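Local coordinates for cell division control protein 45 cdc45 putative (Entamoeba histolytica, PDB 6CC2), which probably takes part in DNA replication, as Cdc45 does in other eukaryotes within the CMG replicative helicase, and is related to the DHH phosphoesterases, at residues E176-S181 against I489-L494; E423-R428 against K464-I469; K446-A451 against V481-S486. One frame throughout, in Å; residues are numbered along the deposited sequence.

Contact 1 (E176-S181 against I489-L494); sequences EFYSES and ISVKTL. With EDO (1,2-ethanediol), chain E.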
ATOM      1  N   GLU A 176       9.871  -6.964 -11.582  1.00 24.10           N
ATOM      2  CA  GLU A 176       9.416  -6.142 -12.694  1.00 23.83           C
ATOM      3  C   GLU A 176       7.923  -5.863 -12.669  1.00 24.18           C
ATOM      4  O   GLU A 176       7.479  -4.960 -13.367  1.00 24.72           O
ATOM      5  CB  GLU A 176       9.763  -6.792 -14.052  1.00 30.79           C
ATOM      6  CG  GLU A 176      11.253  -6.960 -14.303  1.00 46.09           C
ATOM      7  CD  GLU A 176      11.552  -7.644 -15.630  1.00 58.28           C
ATOM      8  OE1 GLU A 176      10.656  -7.684 -16.503  1.00 58.31           O
ATOM      9  OE2 GLU A 176      12.685  -8.145 -15.796  1.00 61.90           O
ATOM     10  N   PHE A 177       7.136  -6.603 -11.906  1.00 21.68           N
ATOM     11  CA  PHE A 177       5.703  -6.361 -11.824  1.00 22.55           C
ATOM     12  C   PHE A 177       5.179  -7.113 -10.607  1.00 20.18           C
ATOM     13  O   PHE A 177       5.939  -7.775  -9.897  1.00 20.55           O
ATOM     14  CB  PHE A 177       4.979  -6.791 -13.108  1.00 23.85           C
ATOM     15  CG  PHE A 177       5.198  -8.222 -13.482  1.00 25.34           C
ATOM     16  CD1 PHE A 177       6.293  -8.586 -14.224  1.00 33.71           C
ATOM     17  CD2 PHE A 177       4.312  -9.204 -13.057  1.00 24.10           C
ATOM     18  CE1 PHE A 177       6.504  -9.900 -14.563  1.00 37.50           C
ATOM     19  CE2 PHE A 177       4.531 -10.523 -13.421  1.00 26.71           C
ATOM     20  CZ  PHE A 177       5.618 -10.857 -14.150  1.00 30.76           C
ATOM     21  N   TYR A 178       3.877  -6.968 -10.348  1.00 18.67           N
ATOM     22  CA  TYR A 178       3.219  -7.566  -9.204  1.00 19.44           C
ATOM     23  C   TYR A 178       2.170  -8.562  -9.674  1.00 23.56           C
ATOM     24  O   TYR A 178       1.404  -8.286 -10.614  1.00 25.05           O
ATOM     25  CB  TYR A 178       2.552  -6.523  -8.291  1.00 18.37           C
ATOM     26  CG  TYR A 178       3.522  -5.503  -7.754  1.00 20.83           C
ATOM     27  CD1 TYR A 178       3.866  -4.376  -8.512  1.00 22.57           C
ATOM     28  CD2 TYR A 178       4.104  -5.655  -6.528  1.00 21.98           C
ATOM     29  CE1 TYR A 178       4.758  -3.461  -8.040  1.00 23.21           C
ATOM     30  CE2 TYR A 178       4.996  -4.721  -6.036  1.00 22.50           C
ATOM     31  CZ  TYR A 178       5.322  -3.626  -6.810  1.00 27.20           C
ATOM     32  OH  TYR A 178       6.216  -2.689  -6.326  1.00 35.55           O
ATOM     33  N   SER A 179       2.157  -9.725  -9.025  1.00 21.94           N
ATOM     34  CA  SER A 179       1.200 -10.782  -9.316  1.00 20.93           C
ATOM     35  C   SER A 179       0.255 -10.964  -8.134  1.00 19.56           C
ATOM     36  O   SER A 179      -0.078  -9.998  -7.429  1.00 19.76           O
ATOM     37  CB  SER A 179       1.948 -12.065  -9.664  1.00 23.81           C
ATOM     38  OG  SER A 179       1.051 -13.050 -10.189  1.00 25.27           O
ATOM     39  N   GLU A 180      -0.148 -12.207  -7.880  1.00 20.33           N
ATOM     40  CA  GLU A 180      -1.208 -12.485  -6.917  1.00 20.42           C
ATOM     41  C   GLU A 180      -0.938 -11.922  -5.525  1.00 19.26           C
ATOM     42  O   GLU A 180       0.171 -12.009  -4.985  1.00 20.51           O
ATOM     43  CB  GLU A 180      -1.407 -14.002  -6.826  1.00 27.97           C
ATOM     44  CG  GLU A 180      -2.659 -14.435  -6.123  1.00 39.01           C
ATOM     45  CD  GLU A 180      -2.957 -15.896  -6.374  1.00 46.13           C
ATOM     46  OE1 GLU A 180      -2.020 -16.712  -6.244  1.00 39.63           O
ATOM     47  OE2 GLU A 180      -4.113 -16.217  -6.725  1.00 53.55           O
ATOM     48  N   SER A 181      -1.994 -11.383  -4.920  1.00 18.21           N
ATOM     49  CA  SER A 181      -1.940 -10.871  -3.547  1.00 18.11           C
ATOM     50  C   SER A 181      -1.394 -11.927  -2.600  1.00 18.62           C
ATOM     51  O   SER A 181      -1.702 -13.104  -2.741  1.00 19.60           O
ATOM     52  CB  SER A 181      -3.365 -10.464  -3.131  1.00 18.51           C
ATOM     53  OG  SER A 181      -3.649 -10.737  -1.792  1.00 19.84           O
ATOM     54  N   ILE A 489       4.526   1.739  -9.808  1.00 23.17           N
ATOM     55  CA  ILE A 489       4.515   1.820 -11.262  1.00 24.29           C
ATOM     56  C   ILE A 489       5.928   1.822 -11.828  1.00 24.06           C
ATOM     57  O   ILE A 489       6.143   1.374 -12.961  1.00 26.03           O
ATOM     58  CB  ILE A 489       3.726   3.070 -11.696  1.00 27.33           C
ATOM     59  CG1 ILE A 489       2.238   2.928 -11.316  1.00 29.08           C
ATOM     60  CG2 ILE A 489       3.859   3.290 -13.206  1.00 28.33           C
ATOM     61  CD1 ILE A 489       1.510   1.823 -12.010  1.00 36.13           C
ATOM     62  N   SER A 490       6.908   2.305 -11.061  1.00 23.69           N
ATOM     63  CA  SER A 490       8.290   2.393 -11.520  1.00 26.32           C
ATOM     64  C   SER A 490       9.159   1.237 -11.026  1.00 25.27           C
ATOM     65  O   SER A 490      10.394   1.356 -11.032  1.00 23.53           O
ATOM     66  CB  SER A 490       8.914   3.719 -11.073  1.00 25.83           C
ATOM     67  OG  SER A 490       8.101   4.829 -11.401  1.00 24.98           O
ATOM     68  N   VAL A 491       8.551   0.116 -10.622  1.00 25.03           N
ATOM     69  CA  VAL A 491       9.325  -0.951  -9.975  1.00 25.09           C
ATOM     70  C   VAL A 491      10.403  -1.494 -10.908  1.00 26.53           C
ATOM     71  O   VAL A 491      11.445  -1.967 -10.447  1.00 27.10           O
ATOM     72  CB  VAL A 491       8.378  -2.066  -9.491  1.00 25.75           C
ATOM     73  CG1 VAL A 491       7.655  -2.710 -10.662  1.00 26.51           C
ATOM     74  CG2 VAL A 491       9.130  -3.136  -8.669  1.00 30.21           C
ATOM     75  N   LYS A 492      10.174  -1.454 -12.221  1.00 27.42           N
ATOM     76  CA  LYS A 492      11.130  -2.041 -13.151  1.00 30.22           C
ATOM     77  C   LYS A 492      12.477  -1.326 -13.107  1.00 30.96           C
ATOM     78  O   LYS A 492      13.500  -1.918 -13.473  1.00 34.53           O
ATOM     79  CB  LYS A 492      10.586  -2.004 -14.586  1.00 36.84           C
ATOM     80  CG  LYS A 492       9.600  -3.099 -14.913  1.00 47.06           C
ATOM     81  CD  LYS A 492       9.284  -3.147 -16.406  1.00 54.07           C
ATOM     82  CE  LYS A 492      10.473  -3.648 -17.219  1.00 66.45           C
ATOM     83  NZ  LYS A 492      10.150  -3.788 -18.677  1.00 72.53           N
ATOM     84  N   THR A 493      12.495  -0.061 -12.701  1.00 30.29           N
ATOM     85  CA  THR A 493      13.728   0.714 -12.652  1.00 30.81           C
ATOM     86  C   THR A 493      14.147   1.034 -11.220  1.00 30.23           C
ATOM     87  O   THR A 493      14.971   1.932 -10.999  1.00 30.30           O
ATOM     88  CB  THR A 493      13.577   2.011 -13.462  1.00 30.37           C
ATOM     89  OG1 THR A 493      12.462   2.769 -12.995  1.00 29.81           O
ATOM     90  CG2 THR A 493      13.392   1.682 -14.940  1.00 38.50           C
ATOM     91  N   LEU A 494      13.607   0.309 -10.243  1.00 29.16           N
ATOM     92  CA  LEU A 494      13.925   0.602  -8.847  1.00 28.79           C
ATOM     93  C   LEU A 494      15.375   0.267  -8.529  1.00 29.69           C
ATOM     94  O   LEU A 494      16.016   0.988  -7.754  1.00 28.65           O
ATOM     95  CB  LEU A 494      12.985  -0.179  -7.927  1.00 30.96           C
ATOM     96  CG  LEU A 494      13.263  -0.049  -6.427  1.00 31.81           C
ATOM     97  CD1 LEU A 494      13.209   1.387  -5.974  1.00 32.98           C
ATOM     98  CD2 LEU A 494      12.270  -0.884  -5.649  1.00 31.58           C
TER
HETATM   99  C1  EDO E 604      -1.276  -9.312 -13.683  1.00 52.00           C
HETATM  100  O1  EDO E 604       0.149  -9.471 -13.686  1.00 50.40           O
HETATM  101  C2  EDO E 604      -1.805  -9.386 -12.253  1.00 48.46           C
HETATM  102  O2  EDO E 604      -1.219  -8.353 -11.454  1.00 36.99           O
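Y178 and V491 reach toward each other tip to tip, while E176 and K492 cross obliquely beside them. The Y178 hydroxyl and ring carbon CE1, ortho to it, do the touching. Y178 OH lies 3.8 Å from V491 CG2, and Y178 CE1 lies 4.0 Å from V491 CG1. V491 thus turns both methyls to the first segment. Its chi1 of 63° puts CG1 between the backbone N and the carbonyl carbon. From there V491 CG1 also meets the E176 carbonyl oxygen, with CG1 to O at 3.5 Å.

The same oxygen is approached by K492. K492 CG comes to 3.2 Å from E176 O and rests 3.8 Å from E176 CB. Beyond CG the E176 chain is extended, whereas the K492 chain bends at chi3 (70°). The charged ends stay apart: E176 OE1 and K492 NZ are 4.5 Å from each other, too far for a salt bridge.

The backbone of E176 and F177 forms a classic beta bulge opposite R110, in the short antiparallel pair of strands 109-110 and 177-178. V491 and K492 belong to a 3-10 turn that precedes helix 494-508. The Y178 ring also meets the H109 ring, and the side chain touches P488, just before I489. An ethanediol molecule, probably a crystallisation additive, gives a hydrogen bond from O2 to Y178 O at 2.8 Å.

No hydrogen bond links the two segments. What joins them is aliphatic carbon of V491 and K492 set against the E176 carbonyl and the Y178 ring end, 239 Å² in all, at the protein surface. The contact therefore rests on van der Waals packing, with at most a weak, solvent-screened attraction between E176 and K492.

Contact 2 (E423-R428 against K464-I469); sequences EANKYR and KWLPFI. With EDO (1,2-ethanediol), chain C.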
ATOM      1  N   GLU A 423      14.395  15.600 -14.654  1.00 20.59           N
ATOM      2  CA  GLU A 423      15.804  15.518 -14.997  1.00 26.99           C
ATOM      3  C   GLU A 423      16.003  14.268 -15.841  1.00 27.67           C
ATOM      4  O   GLU A 423      16.004  13.151 -15.321  1.00 26.89           O
ATOM      5  CB  GLU A 423      16.666  15.508 -13.738  1.00 29.24           C
ATOM      6  CG  GLU A 423      16.568  16.812 -12.952  1.00 30.37           C
ATOM      7  CD  GLU A 423      17.025  18.026 -13.770  1.00 36.48           C
ATOM      8  OE1 GLU A 423      17.945  17.887 -14.592  1.00 39.14           O
ATOM      9  OE2 GLU A 423      16.441  19.109 -13.590  1.00 36.62           O
ATOM     10  N   ALA A 424      16.120  14.471 -17.149  1.00 29.17           N
ATOM     11  CA  ALA A 424      16.543  13.442 -18.100  1.00 31.46           C
ATOM     12  C   ALA A 424      15.620  12.230 -18.115  1.00 26.93           C
ATOM     13  O   ALA A 424      16.038  11.126 -18.506  1.00 25.06           O
ATOM     14  CB  ALA A 424      17.983  13.004 -17.811  1.00 32.64           C
ATOM     15  N   ASN A 425      14.362  12.412 -17.733  1.00 23.22           N
ATOM     16  CA  ASN A 425      13.413  11.303 -17.630  1.00 25.68           C
ATOM     17  C   ASN A 425      13.952  10.180 -16.756  1.00 27.91           C
ATOM     18  O   ASN A 425      13.666   9.006 -16.971  1.00 28.70           O
ATOM     19  CB  ASN A 425      13.036  10.776 -19.008  1.00 29.13           C
ATOM     20  CG  ASN A 425      12.172  11.737 -19.757  1.00 31.07           C
ATOM     21  OD1 ASN A 425      11.178  12.218 -19.221  1.00 30.59           O
ATOM     22  ND2 ASN A 425      12.558  12.053 -20.968  1.00 33.17           N
ATOM     23  N   LYS A 426      14.740  10.539 -15.762  1.00 22.85           N
ATOM     24  CA  LYS A 426      15.221   9.600 -14.751  1.00 23.80           C
ATOM     25  C   LYS A 426      14.528   9.796 -13.420  1.00 23.75           C
ATOM     26  O   LYS A 426      14.276   8.827 -12.697  1.00 24.18           O
ATOM     27  CB  LYS A 426      16.730   9.766 -14.566  1.00 25.28           C
ATOM     28  CG  LYS A 426      17.550   9.603 -15.840  1.00 33.57           C
ATOM     29  CD  LYS A 426      17.983   8.167 -16.038  1.00 43.07           C
ATOM     30  CE  LYS A 426      18.908   8.033 -17.240  1.00 56.06           C
ATOM     31  NZ  LYS A 426      19.488   6.667 -17.326  1.00 67.93           N
ATOM     32  N   TYR A 427      14.216  11.038 -13.071  1.00 18.43           N
ATOM     33  CA  TYR A 427      13.558  11.361 -11.829  1.00 16.71           C
ATOM     34  C   TYR A 427      13.031  12.776 -11.946  1.00 16.80           C
ATOM     35  O   TYR A 427      13.512  13.572 -12.749  1.00 18.91           O
ATOM     36  CB  TYR A 427      14.501  11.252 -10.612  1.00 18.39           C
ATOM     37  CG  TYR A 427      15.758  12.071 -10.746  1.00 20.41           C
ATOM     38  CD1 TYR A 427      16.891  11.556 -11.363  1.00 24.92           C
ATOM     39  CD2 TYR A 427      15.818  13.375 -10.263  1.00 18.08           C
ATOM     40  CE1 TYR A 427      18.037  12.310 -11.515  1.00 26.38           C
ATOM     41  CE2 TYR A 427      16.961  14.136 -10.420  1.00 20.66           C
ATOM     42  CZ  TYR A 427      18.069  13.599 -11.052  1.00 22.74           C
ATOM     43  OH  TYR A 427      19.226  14.337 -11.199  1.00 24.25           O
ATOM     44  N   ARG A 428      12.036  13.067 -11.136  1.00 16.51           N
ATOM     45  CA  ARG A 428      11.611  14.434 -10.898  1.00 17.53           C
ATOM     46  C   ARG A 428      12.285  14.909  -9.617  1.00 18.25           C
ATOM     47  O   ARG A 428      12.506  14.122  -8.694  1.00 19.58           O
ATOM     48  CB  ARG A 428      10.107  14.574 -10.764  1.00 18.56           C
ATOM     49  CG  ARG A 428       9.383  14.289 -12.037  1.00 19.52           C
ATOM     50  CD  ARG A 428       7.911  14.666 -11.926  1.00 18.75           C
ATOM     51  NE  ARG A 428       7.335  14.530 -13.258  1.00 18.15           N
ATOM     52  CZ  ARG A 428       6.746  13.438 -13.729  1.00 20.26           C
ATOM     53  NH1 ARG A 428       6.553  12.387 -12.949  1.00 20.92           N
ATOM     54  NH2 ARG A 428       6.312  13.423 -14.976  1.00 20.59           N
ATOM     55  N   LYS A 464       3.360  10.669 -17.257  1.00 22.60           N
ATOM     56  CA  LYS A 464       4.718  10.153 -17.327  1.00 22.09           C
ATOM     57  C   LYS A 464       5.136   9.795 -15.906  1.00 18.55           C
ATOM     58  O   LYS A 464       5.333  10.704 -15.098  1.00 18.16           O
ATOM     59  CB  LYS A 464       5.657  11.197 -17.923  1.00 23.29           C
ATOM     60  CG  LYS A 464       7.154  10.851 -17.849  1.00 33.14           C
ATOM     61  CD  LYS A 464       7.525   9.621 -18.634  1.00 49.39           C
ATOM     62  CE  LYS A 464       9.041   9.487 -18.745  1.00 69.53           C
ATOM     63  NZ  LYS A 464       9.466   8.208 -19.377  1.00 81.63           N
ATOM     64  N   TRP A 465       5.273   8.502 -15.608  1.00 19.02           N
ATOM     65  CA  TRP A 465       5.609   8.053 -14.262  1.00 18.37           C
ATOM     66  C   TRP A 465       7.118   8.011 -14.071  1.00 18.97           C
ATOM     67  O   TRP A 465       7.839   7.424 -14.883  1.00 20.78           O
ATOM     68  CB  TRP A 465       4.987   6.675 -13.987  1.00 18.28           C
ATOM     69  CG  TRP A 465       3.532   6.818 -13.803  1.00 20.75           C
ATOM     70  CD1 TRP A 465       2.582   6.943 -14.771  1.00 26.56           C
ATOM     71  CD2 TRP A 465       2.845   6.923 -12.547  1.00 21.52           C
ATOM     72  NE1 TRP A 465       1.337   7.115 -14.189  1.00 28.69           N
ATOM     73  CE2 TRP A 465       1.481   7.116 -12.829  1.00 25.45           C
ATOM     74  CE3 TRP A 465       3.269   6.912 -11.221  1.00 22.68           C
ATOM     75  CZ2 TRP A 465       0.527   7.242 -11.829  1.00 26.88           C
ATOM     76  CZ3 TRP A 465       2.315   7.051 -10.224  1.00 24.32           C
ATOM     77  CH2 TRP A 465       0.965   7.225 -10.544  1.00 24.25           C
ATOM     78  N   LEU A 466       7.580   8.663 -13.021  1.00 17.42           N
ATOM     79  CA  LEU A 466       8.980   8.740 -12.650  1.00 18.30           C
ATOM     80  C   LEU A 466       9.107   8.633 -11.144  1.00 17.40           C
ATOM     81  O   LEU A 466       8.184   9.003 -10.408  1.00 17.99           O
ATOM     82  CB  LEU A 466       9.607  10.069 -13.108  1.00 17.68           C
ATOM     83  CG  LEU A 466       9.762  10.217 -14.607  1.00 18.96           C
ATOM     84  CD1 LEU A 466      10.116  11.649 -14.912  1.00 19.68           C
ATOM     85  CD2 LEU A 466      10.848   9.251 -15.138  1.00 21.24           C
ATOM     86  N   PRO A 467      10.253   8.164 -10.656  1.00 17.00           N
ATOM     87  CA  PRO A 467      10.564   8.331  -9.237  1.00 20.11           C
ATOM     88  C   PRO A 467      10.751   9.807  -8.934  1.00 20.38           C
ATOM     89  O   PRO A 467      10.921  10.636  -9.836  1.00 19.79           O
ATOM     90  CB  PRO A 467      11.848   7.512  -9.055  1.00 24.98           C
ATOM     91  CG  PRO A 467      12.485   7.492 -10.386  1.00 25.67           C
ATOM     92  CD  PRO A 467      11.371   7.581 -11.414  1.00 21.29           C
ATOM     93  N   PHE A 468      10.624  10.145  -7.656  1.00 18.82           N
ATOM     94  CA  PHE A 468      10.544  11.533  -7.221  1.00 19.92           C
ATOM     95  C   PHE A 468      11.551  11.793  -6.104  1.00 20.70           C
ATOM     96  O   PHE A 468      11.619  11.028  -5.135  1.00 22.13           O
ATOM     97  CB  PHE A 468       9.125  11.867  -6.732  1.00 19.27           C
ATOM     98  CG  PHE A 468       8.826  13.326  -6.705  1.00 19.43           C
ATOM     99  CD1 PHE A 468       9.215  14.116  -5.630  1.00 19.55           C
ATOM    100  CD2 PHE A 468       8.121  13.919  -7.737  1.00 20.09           C
ATOM    101  CE1 PHE A 468       8.940  15.464  -5.621  1.00 20.38           C
ATOM    102  CE2 PHE A 468       7.821  15.263  -7.729  1.00 19.79           C
ATOM    103  CZ  PHE A 468       8.253  16.052  -6.679  1.00 20.53           C
ATOM    104  N   ILE A 469      12.319  12.872  -6.239  1.00 17.34           N
ATOM    105  CA  ILE A 469      13.292  13.295  -5.232  1.00 16.82           C
ATOM    106  C   ILE A 469      12.859  14.662  -4.727  1.00 17.41           C
ATOM    107  O   ILE A 469      12.695  15.609  -5.513  1.00 17.68           O
ATOM    108  CB  ILE A 469      14.726  13.333  -5.783  1.00 18.54           C
ATOM    109  CG1 ILE A 469      15.166  11.922  -6.152  1.00 21.79           C
ATOM    110  CG2 ILE A 469      15.670  13.931  -4.715  1.00 18.52           C
ATOM    111  CD1 ILE A 469      16.447  11.844  -6.892  1.00 26.38           C
TER
HETATM  112  C1  EDO C 602       8.271  18.219 -12.614  1.00 45.93           C
HETATM  113  O1  EDO C 602       6.907  18.252 -12.136  1.00 47.62           O
HETATM  114  C2  EDO C 602       8.303  18.117 -14.141  1.00 52.09           C
HETATM  115  O2  EDO C 602       7.626  16.940 -14.587  1.00 52.95           O
HETATM  116  O   HOH W   1       7.221  11.589 -10.261  1.00 19.77           O
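The guanidinium of R428 has L466 CD1 over the centre of one face, 4.0 Å above the plane. Its edge carries the polar partners. R428 NH1 and NH2 both donate to K464 O, at 3.0 Å from NH1 and 2.9 Å from NH2, and that oxygen lies only 3° out of the guanidinium plane. NH1 also donates to a water that in turn donates to L466 O. This end-on grip and the water hold the group in place. NE gives a fairly straight bond to an additive, O2 of a second ethanediol. The R428 chain runs extended from CG to NE.

The Y427 ring lies between two aliphatic groups. I469 CD1 makes a CH-pi contact over one face, 4.2 Å from the ring centroid. E423 CB sits over the opposite face, toward the rim. The F468 ring has R428 O over one face, also toward the rim, and the same water at its edge. Its CD2 meets R428 CB.

R428 and F468 form a parallel bridge between strands 427-432 and 468-474. R428 N donates to P467 O at 3.0 Å, and I469 N donates to R428 O at 2.8 Å. Helices 435-441 and 444-462 connect these strands, a beta-alpha-beta crossover. Just before the bridge, K426 and Y427 form a classic beta bulge opposite E423.

N425 and K464 cross at about a right angle, with N425 OD1 3.5 Å from K464 CE. That OD1 takes its hydrogen bond from N422 ND2. P467 CG lies 3.2 Å from K426 O, and the proline also touches F497 of helix 494-508.

Contact 3 (K446-A451 against V481-S486); sequences KALQLA and VIVGYS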
ATOM      1  N   LYS A 446       7.137  13.027   7.503  1.00 21.88           N
ATOM      2  CA  LYS A 446       6.236  13.883   6.734  1.00 18.93           C
ATOM      3  C   LYS A 446       6.722  14.090   5.303  1.00 18.95           C
ATOM      4  O   LYS A 446       5.927  14.055   4.356  1.00 18.51           O
ATOM      5  CB  LYS A 446       6.079  15.240   7.433  1.00 22.98           C
ATOM      6  CG  LYS A 446       5.457  15.198   8.805  1.00 30.52           C
ATOM      7  CD  LYS A 446       4.003  14.809   8.743  1.00 42.54           C
ATOM      8  CE  LYS A 446       3.298  15.120  10.056  1.00 55.98           C
ATOM      9  NZ  LYS A 446       1.857  14.729  10.014  1.00 63.65           N
ATOM     10  N   ALA A 447       8.011  14.377   5.127  1.00 18.64           N
ATOM     11  CA  ALA A 447       8.560  14.547   3.788  1.00 17.56           C
ATOM     12  C   ALA A 447       8.314  13.315   2.931  1.00 18.40           C
ATOM     13  O   ALA A 447       8.014  13.443   1.749  1.00 19.51           O
ATOM     14  CB  ALA A 447      10.055  14.866   3.866  1.00 18.97           C
ATOM     15  N   LEU A 448       8.444  12.111   3.523  1.00 17.57           N
ATOM     16  CA  LEU A 448       8.220  10.880   2.764  1.00 18.04           C
ATOM     17  C   LEU A 448       6.788  10.827   2.243  1.00 19.71           C
ATOM     18  O   LEU A 448       6.545  10.436   1.096  1.00 17.54           O
ATOM     19  CB  LEU A 448       8.508   9.669   3.634  1.00 22.28           C
ATOM     20  CG  LEU A 448       9.971   9.268   3.826  1.00 32.95           C
ATOM     21  CD1 LEU A 448      10.158   8.424   5.086  1.00 40.18           C
ATOM     22  CD2 LEU A 448      10.457   8.521   2.590  1.00 32.81           C
ATOM     23  N   GLN A 449       5.827  11.244   3.072  1.00 19.23           N
ATOM     24  CA  GLN A 449       4.437  11.225   2.622  1.00 18.44           C
ATOM     25  C   GLN A 449       4.214  12.211   1.496  1.00 19.22           C
ATOM     26  O   GLN A 449       3.475  11.929   0.547  1.00 18.51           O
ATOM     27  CB  GLN A 449       3.501  11.536   3.797  1.00 18.39           C
ATOM     28  CG  GLN A 449       3.512  10.477   4.865  1.00 21.55           C
ATOM     29  CD  GLN A 449       2.567  10.817   5.967  1.00 24.02           C
ATOM     30  OE1 GLN A 449       1.350  10.817   5.782  1.00 26.04           O
ATOM     31  NE2 GLN A 449       3.112  11.126   7.120  1.00 23.73           N
ATOM     32  N   LEU A 450       4.835  13.391   1.594  1.00 18.89           N
ATOM     33  CA  LEU A 450       4.683  14.385   0.538  1.00 18.79           C
ATOM     34  C   LEU A 450       5.349  13.927  -0.744  1.00 18.09           C
ATOM     35  O   LEU A 450       4.795  14.098  -1.834  1.00 19.14           O
ATOM     36  CB  LEU A 450       5.246  15.728   1.021  1.00 17.87           C
ATOM     37  CG  LEU A 450       5.123  16.880   0.023  1.00 19.02           C
ATOM     38  CD1 LEU A 450       3.652  17.098  -0.346  1.00 24.92           C
ATOM     39  CD2 LEU A 450       5.697  18.160   0.609  1.00 21.70           C
ATOM     40  N   ALA A 451       6.537  13.315  -0.640  1.00 17.13           N
ATOM     41  CA  ALA A 451       7.209  12.816  -1.838  1.00 18.47           C
ATOM     42  C   ALA A 451       6.353  11.773  -2.553  1.00 21.05           C
ATOM     43  O   ALA A 451       6.281  11.768  -3.787  1.00 19.30           O
ATOM     44  CB  ALA A 451       8.562  12.215  -1.480  1.00 20.05           C
ATOM     45  N   VAL A 481      16.499  18.204   3.981  1.00 22.08           N
ATOM     46  CA  VAL A 481      16.157  16.798   4.037  1.00 19.71           C
ATOM     47  C   VAL A 481      15.861  16.351   2.616  1.00 21.07           C
ATOM     48  O   VAL A 481      15.117  17.024   1.907  1.00 21.25           O
ATOM     49  CB  VAL A 481      14.954  16.563   4.961  1.00 25.67           C
ATOM     50  CG1 VAL A 481      14.624  15.090   5.045  1.00 26.74           C
ATOM     51  CG2 VAL A 481      15.274  17.097   6.344  1.00 34.86           C
ATOM     52  N   ILE A 482      16.483  15.252   2.183  1.00 19.94           N
ATOM     53  CA  ILE A 482      16.322  14.740   0.829  1.00 20.73           C
ATOM     54  C   ILE A 482      15.629  13.383   0.910  1.00 20.03           C
ATOM     55  O   ILE A 482      16.141  12.454   1.559  1.00 20.80           O
ATOM     56  CB  ILE A 482      17.672  14.578   0.101  1.00 25.37           C
ATOM     57  CG1 ILE A 482      18.543  15.808   0.255  1.00 27.61           C
ATOM     58  CG2 ILE A 482      17.413  14.243  -1.382  1.00 28.52           C
ATOM     59  CD1 ILE A 482      18.005  17.005  -0.402  1.00 24.12           C
ATOM     60  N   VAL A 483      14.484  13.256   0.256  1.00 17.99           N
ATOM     61  CA  VAL A 483      13.765  11.993   0.191  1.00 18.91           C
ATOM     62  C   VAL A 483      13.698  11.555  -1.265  1.00 16.73           C
ATOM     63  O   VAL A 483      13.372  12.360  -2.150  1.00 18.99           O
ATOM     64  CB  VAL A 483      12.350  12.127   0.783  1.00 25.89           C
ATOM     65  CG1 VAL A 483      11.542  10.859   0.479  1.00 34.39           C
ATOM     66  CG2 VAL A 483      12.429  12.382   2.273  1.00 25.27           C
ATOM     67  N   GLY A 484      13.989  10.285  -1.514  1.00 16.87           N
ATOM     68  CA  GLY A 484      13.778   9.676  -2.811  1.00 19.47           C
ATOM     69  C   GLY A 484      12.727   8.587  -2.687  1.00 20.63           C
ATOM     70  O   GLY A 484      12.814   7.734  -1.809  1.00 20.56           O
ATOM     71  N   TYR A 485      11.732   8.641  -3.579  1.00 20.31           N
ATOM     72  CA  TYR A 485      10.619   7.711  -3.529  1.00 18.86           C
ATOM     73  C   TYR A 485      10.328   7.151  -4.911  1.00 19.61           C
ATOM     74  O   TYR A 485      10.286   7.890  -5.896  1.00 20.18           O
ATOM     75  CB  TYR A 485       9.339   8.381  -2.991  1.00 20.05           C
ATOM     76  CG  TYR A 485       8.128   7.468  -3.071  1.00 20.28           C
ATOM     77  CD1 TYR A 485       7.939   6.460  -2.155  1.00 25.63           C
ATOM     78  CD2 TYR A 485       7.196   7.613  -4.092  1.00 19.43           C
ATOM     79  CE1 TYR A 485       6.831   5.598  -2.240  1.00 26.72           C
ATOM     80  CE2 TYR A 485       6.091   6.771  -4.171  1.00 22.63           C
ATOM     81  CZ  TYR A 485       5.929   5.776  -3.254  1.00 25.85           C
ATOM     82  OH  TYR A 485       4.847   4.934  -3.324  1.00 26.90           O
ATOM     83  N   SER A 486      10.108   5.845  -4.968  1.00 19.40           N
ATOM     84  CA  SER A 486       9.784   5.166  -6.212  1.00 19.49           C
ATOM     85  C   SER A 486       8.448   4.457  -6.054  1.00 20.26           C
ATOM     86  O   SER A 486       8.314   3.559  -5.215  1.00 22.12           O
ATOM     87  CB  SER A 486      10.889   4.183  -6.581  1.00 23.59           C
ATOM     88  OG  SER A 486      10.564   3.437  -7.726  1.00 25.31           O
TER
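V483 divides its two methyls among three residues of helix 444-462. CG1 stands anti to the backbone N (chi1 170°) and meets both L448 and A451. V483 CG2, beside the backbone N, meets A447 CB at 3.8 Å. L448 crosses V483 at about a right angle. Its CG is anti to its own carbonyl carbon, and its end leans toward the strand. L448 CD2 comes within 3.3 Å of V483 CG1, tighter than usual for two carbons. A451 CB touches V483 CG1 at 3.8 Å and Y485 CB at 4.2 Å.

The alanines let the backbones come close: the short axes approach to 8.3 Å and cross at -43°. No hydrogen bond spans the contact. L448 also touches S519 and V521 of strand 519-525, and A451 touches L470 of strand 468-474, so the helix lies over neighbouring strands too.

V483 and Y485 point to this helix, while I482 points away and touches F501 of helix 494-508. A mixed sheet with helices packed on both faces is a layered alpha/beta fold, consistent with the C-terminal domain of DHH-family relatives.

Overall arrangement
Contacts 2 and 3 are buried and serve the same mixed sheet; contact 1 lies at the surface. Strands 468-474 and 479-485 are neighbours, and F468 O and Y485 N, 2.9 Å apart, probably hydrogen-bond between contacts 2 and 3. Contact 2 joins strands edge to edge through backbone and arginine bonds. Contact 3 lays a helix on the sheet with apolar side-chain packing alone. Contact 1 brings a small two-stranded sheet, far off in sequence, to the turn that follows strand 479-485, through aliphatic and aromatic contacts without hydrogen bonds. It meets contact 2 where I489 packs on W465, and contact 3 where L494 touches S486. Centres of contacts 2 and 3 are about 14 Å apart.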